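Local coordinates for protein endoglucanase (Humicola insolens, PDB 1DYS) that hydrolyses internal beta-1,4-glucosidic linkages in cellulose as a family 6 endoglucanase, and so takes part in the breakdown of plant biomass, at residues R70-A74 and R75-P79; N110-N114 and E115-P119. One frame throughout, in Å; residues are numbered along the deposited sequence.

Interaction 1 (R70-A74 and R75-P79); sequences RAAKA and RGENP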
# COMPACT_ATOMS: atom_id res chain seq x y z
N ARG A 70 26.17 -7.13 -11.14
CA ARG A 70 27.15 -8.08 -11.68
C ARG A 70 27.18 -8.09 -13.20
O ARG A 70 28.26 -8.27 -13.78
CB ARG A 70 26.86 -9.48 -11.14
CG ARG A 70 27.04 -9.57 -9.63
CD ARG A 70 26.80 -10.97 -9.08
NE ARG A 70 27.37 -11.00 -7.71
CZ ARG A 70 26.84 -11.71 -6.73
NH1 ARG A 70 25.79 -12.47 -6.97
NH2 ARG A 70 27.42 -11.63 -5.52
N ALA A 71 26.07 -7.83 -13.88
CA ALA A 71 26.04 -7.74 -15.33
C ALA A 71 26.72 -6.47 -15.83
O ALA A 71 27.38 -6.44 -16.88
CB ALA A 71 24.60 -7.77 -15.85
N ALA A 72 26.59 -5.39 -15.07
CA ALA A 72 27.19 -4.11 -15.41
C ALA A 72 28.71 -4.24 -15.33
O ALA A 72 29.47 -3.86 -16.20
CB ALA A 72 26.68 -3.00 -14.50
N LYS A 73 29.13 -4.89 -14.25
CA LYS A 73 30.57 -5.05 -13.99
C LYS A 73 31.18 -6.00 -15.01
O LYS A 73 32.34 -5.84 -15.38
CB LYS A 73 30.67 -5.38 -12.53
CG LYS A 73 31.31 -6.68 -12.16
CD LYS A 73 32.78 -6.48 -11.82
CE LYS A 73 33.01 -5.59 -10.61
NZ LYS A 73 31.92 -5.70 -9.60
N ALA A 74 30.37 -6.91 -15.57
CA ALA A 74 30.82 -7.79 -16.63
C ALA A 74 30.99 -7.07 -17.96
O ALA A 74 31.77 -7.58 -18.78
CB ALA A 74 29.90 -8.99 -16.82
N ARG A 75 30.37 -5.91 -18.22
CA ARG A 75 30.65 -5.23 -19.49
C ARG A 75 31.64 -4.08 -19.27
O ARG A 75 31.76 -3.17 -20.09
CB ARG A 75 29.39 -4.74 -20.20
CG ARG A 75 28.41 -4.07 -19.28
CD ARG A 75 27.09 -3.72 -19.96
NE ARG A 75 26.50 -2.64 -19.17
CZ ARG A 75 25.52 -2.80 -18.29
NH1 ARG A 75 24.98 -3.99 -18.08
NH2 ARG A 75 25.07 -1.75 -17.62
N GLY A 76 32.37 -4.15 -18.16
CA GLY A 76 33.41 -3.22 -17.84
C GLY A 76 33.06 -2.03 -16.97
O GLY A 76 33.92 -1.19 -16.68
N GLU A 77 31.81 -1.95 -16.52
CA GLU A 77 31.41 -0.82 -15.68
C GLU A 77 31.85 -1.02 -14.24
O GLU A 77 32.30 -2.09 -13.80
CB GLU A 77 29.90 -0.66 -15.77
CG GLU A 77 29.40 -0.57 -17.21
CD GLU A 77 27.91 -0.29 -17.29
OE1 GLU A 77 27.26 -0.10 -16.24
OE2 GLU A 77 27.40 -0.29 -18.42
N ASN A 78 31.71 0.03 -13.45
CA ASN A 78 32.05 0.08 -12.04
C ASN A 78 30.90 0.73 -11.24
O ASN A 78 30.92 1.92 -10.93
CB ASN A 78 33.29 0.97 -11.82
CG ASN A 78 34.38 0.12 -11.20
OD1 ASN A 78 35.13 -0.48 -11.96
ND2 ASN A 78 34.41 0.07 -9.88
N PRO A 79 29.94 -0.11 -10.97
CA PRO A 79 28.69 0.32 -10.37
C PRO A 79 28.74 0.45 -8.87
O PRO A 79 29.58 -0.12 -8.17
CB PRO A 79 27.64 -0.76 -10.77
CG PRO A 79 28.50 -1.98 -11.00
CD PRO A 79 29.89 -1.52 -11.35

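Interaction 2 (N110-N114 and E115-P119); sequences NRYKN and EYVNP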
# COMPACT_ATOMS: atom_id res chain seq x y z
N ASN A 110 10.52 -7.27 16.61
CA ASN A 110 11.14 -8.55 16.33
C ASN A 110 11.08 -8.93 14.85
O ASN A 110 12.08 -9.43 14.32
CB ASN A 110 10.49 -9.68 17.15
CG ASN A 110 11.01 -9.65 18.58
OD1 ASN A 110 10.28 -9.87 19.56
ND2 ASN A 110 12.30 -9.35 18.71
N ARG A 111 9.96 -8.69 14.17
CA ARG A 111 9.76 -9.02 12.76
C ARG A 111 10.72 -8.17 11.87
O ARG A 111 11.30 -8.69 10.92
CB ARG A 111 8.32 -8.84 12.33
CG ARG A 111 7.26 -9.65 13.08
CD ARG A 111 5.85 -9.27 12.63
NE ARG A 111 4.91 -10.29 13.15
CZ ARG A 111 3.58 -10.17 13.03
NH1 ARG A 111 3.01 -9.14 12.41
NH2 ARG A 111 2.83 -11.14 13.54
N TYR A 112 10.87 -6.91 12.26
CA TYR A 112 11.83 -6.04 11.57
C TYR A 112 13.25 -6.59 11.68
O TYR A 112 13.97 -6.67 10.68
CB TYR A 112 11.85 -4.66 12.15
CG TYR A 112 12.70 -3.60 11.49
CD1 TYR A 112 12.34 -3.00 10.30
CD2 TYR A 112 13.85 -3.18 12.12
CE1 TYR A 112 13.14 -2.00 9.75
CE2 TYR A 112 14.65 -2.17 11.59
CZ TYR A 112 14.27 -1.58 10.39
OH TYR A 112 15.07 -0.59 9.88
N LYS A 113 13.66 -6.98 12.91
CA LYS A 113 15.01 -7.58 12.95
C LYS A 113 15.13 -8.89 12.17
O LYS A 113 16.08 -9.07 11.38
CB LYS A 113 15.40 -7.88 14.40
CG LYS A 113 15.34 -6.65 15.26
CD LYS A 113 15.73 -7.02 16.71
CE LYS A 113 15.98 -5.73 17.49
NZ LYS A 113 15.96 -5.98 18.96
N ASN A 114 14.27 -9.86 12.47
CA ASN A 114 14.44 -11.22 11.97
C ASN A 114 13.93 -11.47 10.57
O ASN A 114 14.55 -12.29 9.87
CB ASN A 114 13.76 -12.18 12.98
CG ASN A 114 14.39 -11.96 14.36
OD1 ASN A 114 15.60 -11.86 14.48
ND2 ASN A 114 13.59 -11.85 15.41
N GLU A 115 12.87 -10.81 10.14
CA GLU A 115 12.31 -11.08 8.83
C GLU A 115 12.70 -10.01 7.79
O GLU A 115 12.45 -10.33 6.62
CB GLU A 115 10.77 -11.15 8.93
CG GLU A 115 10.26 -12.36 9.69
CD GLU A 115 8.74 -12.46 9.67
OE1 GLU A 115 8.12 -12.61 8.59
OE2 GLU A 115 8.12 -12.34 10.74
N TYR A 116 13.25 -8.88 8.26
CA TYR A 116 13.59 -7.84 7.27
C TYR A 116 15.08 -7.46 7.34
O TYR A 116 15.72 -7.73 6.31
CB TYR A 116 12.63 -6.66 7.40
CG TYR A 116 12.95 -5.54 6.43
CD1 TYR A 116 12.58 -5.60 5.10
CD2 TYR A 116 13.69 -4.44 6.86
CE1 TYR A 116 12.90 -4.59 4.20
CE2 TYR A 116 14.02 -3.41 5.96
CZ TYR A 116 13.61 -3.49 4.66
OH TYR A 116 13.93 -2.49 3.76
N VAL A 117 15.58 -6.99 8.47
CA VAL A 117 17.01 -6.65 8.49
C VAL A 117 17.91 -7.87 8.29
O VAL A 117 18.81 -7.82 7.45
CB VAL A 117 17.36 -5.90 9.79
CG1 VAL A 117 18.82 -5.60 9.91
CG2 VAL A 117 16.56 -4.57 9.82
N ASN A 118 17.65 -8.99 8.99
CA ASN A 118 18.58 -10.12 8.80
C ASN A 118 18.75 -10.55 7.37
O ASN A 118 19.89 -10.63 6.87
CB ASN A 118 18.24 -11.26 9.75
CG ASN A 118 18.53 -10.84 11.18
OD1 ASN A 118 19.09 -9.82 11.57
ND2 ASN A 118 18.08 -11.73 12.09
N PRO A 119 17.69 -10.79 6.65
CA PRO A 119 17.73 -11.23 5.26
C PRO A 119 18.38 -10.17 4.39
O PRO A 119 19.11 -10.51 3.45
CB PRO A 119 16.35 -11.67 4.80
CG PRO A 119 15.52 -11.44 6.02
CD PRO A 119 16.32 -10.89 7.17
O HOH W 1 16.44 -14.02 10.95
O HOH W 2 18.45 -11.38 15.31

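Interaction 1 (R70-A74 and R75-P79)
The carbonyl oxygen of A72 is gripped by two backbone donors from the turn that follows it. E77 N lies 3.0 Å from A72 O, and R75 N lies 3.0 Å from the same A72 O. The two N-H groups come from opposite faces of the carbonyl plane. R75 N stands well above that plane, while E77 N is only tilted from it. R75 N also makes a weak bond to A71 O. One residue further on, G76 N reaches K73 O at 3.3 Å, again from above the carbonyl plane. Two of these bonds, E77 N to A72 O and G76 N to K73 O, make the Schellman motif that ends helix 60-74. G76 is its C-prime residue; its positive phi, 94°, would jam a CB against the carbonyl oxygen before it.

The side chains of R75 and E77 fold back over the last turn. R75 CG sits between its own backbone N and carbonyl carbon (chi1 45°), which turns the chain back along the helix end. The guanidinium then lies with one face on A72, and its NH1 is 3.5 Å from A72 CA. R75 NE forms a salt bridge with E77 OE2 at 2.6 Å, meeting the oxygen from above the carboxylate plane. R75 NH2 adds a weak bond to the same oxygen. The other carboxylate oxygen, E77 OE1, rests 3.4 Å from A72 CB. An alanine at E77 would leave the R75 guanidinium without this carboxylate and would probably let it swing off A72. Beyond the turn, P79 CG packs against A72 CB at 4.1 Å, where P79 begins strand 79-85. L12 touches both A72 and P79. K73 CA makes a CH...O contact with E77 O.

Interaction 2 (N110-N114 and E115-P119)
Y112 and V117 meet on the buried side of helix 108-126. V117 CG2 sits over one face of the Y112 ring, 3.8 Å from its centroid, as a CH-pi contact. Y112 has CG anti to its backbone N (chi1 -175°), which swings the ring forward to this methyl. Y116 comes in at a slant: its CD2 is 3.8 Å from Y112 CE1. The ring planes differ by 27° and are displaced, so this is hardly a stack. Both hydroxyls are held from outside, Y112 OH by E137 and Y116 OH by the backbone of I53 and Y86.

The other side is looser and wet. N114 and N118 run side by side, with their amide planes 59° apart. One water joins N114 O to N118 ND2, and a second joins N114 OD1 to the same ND2. N118 OD1 bonds to Y165 OH. Toward the second subunit, R111 and E115 run side by side, but R111 NE stays 4.5 Å from E115 OE2, so only the charges attract. R111 packs on F57 of that subunit, and E115 is salt-bridged to its R60.

The backbone widens locally after an ordinary alpha-type bond from E115 N to R111 O. V117 N bonds Y112 O at 2.8 Å, almost straight, and N118 N bonds K113 O at 2.9 Å. Both bonds span five residues. P119 has no N-H to give, and the helix kinks there. The arrangement is a pi-type turn within a long helix; its Y116 side chain comes within about 7 Å of that of S54, a probable substrate-binding residue.

How the interactions relate
Interaction 1 comes first along the chain and closes before interaction 2 opens. Strand 79-85 starts at the last residue of interaction 1 and ends before interaction 2. Residues 75-79 lead into it, and Y112 and Y116 of interaction 2 touch its L85. The two contacts thus sit near opposite ends of one strand of the parallel sheet. Their centres are about 30 Å apart, and their nearest atoms about 12 Å, so they do not touch. One ends helix 60-74 away from the active site. The other lies within helix 108-126, nearer the probable substrate-binding residues and against the second subunit. Both belong to the parallel alpha/beta architecture of the family 6 catalytic domain.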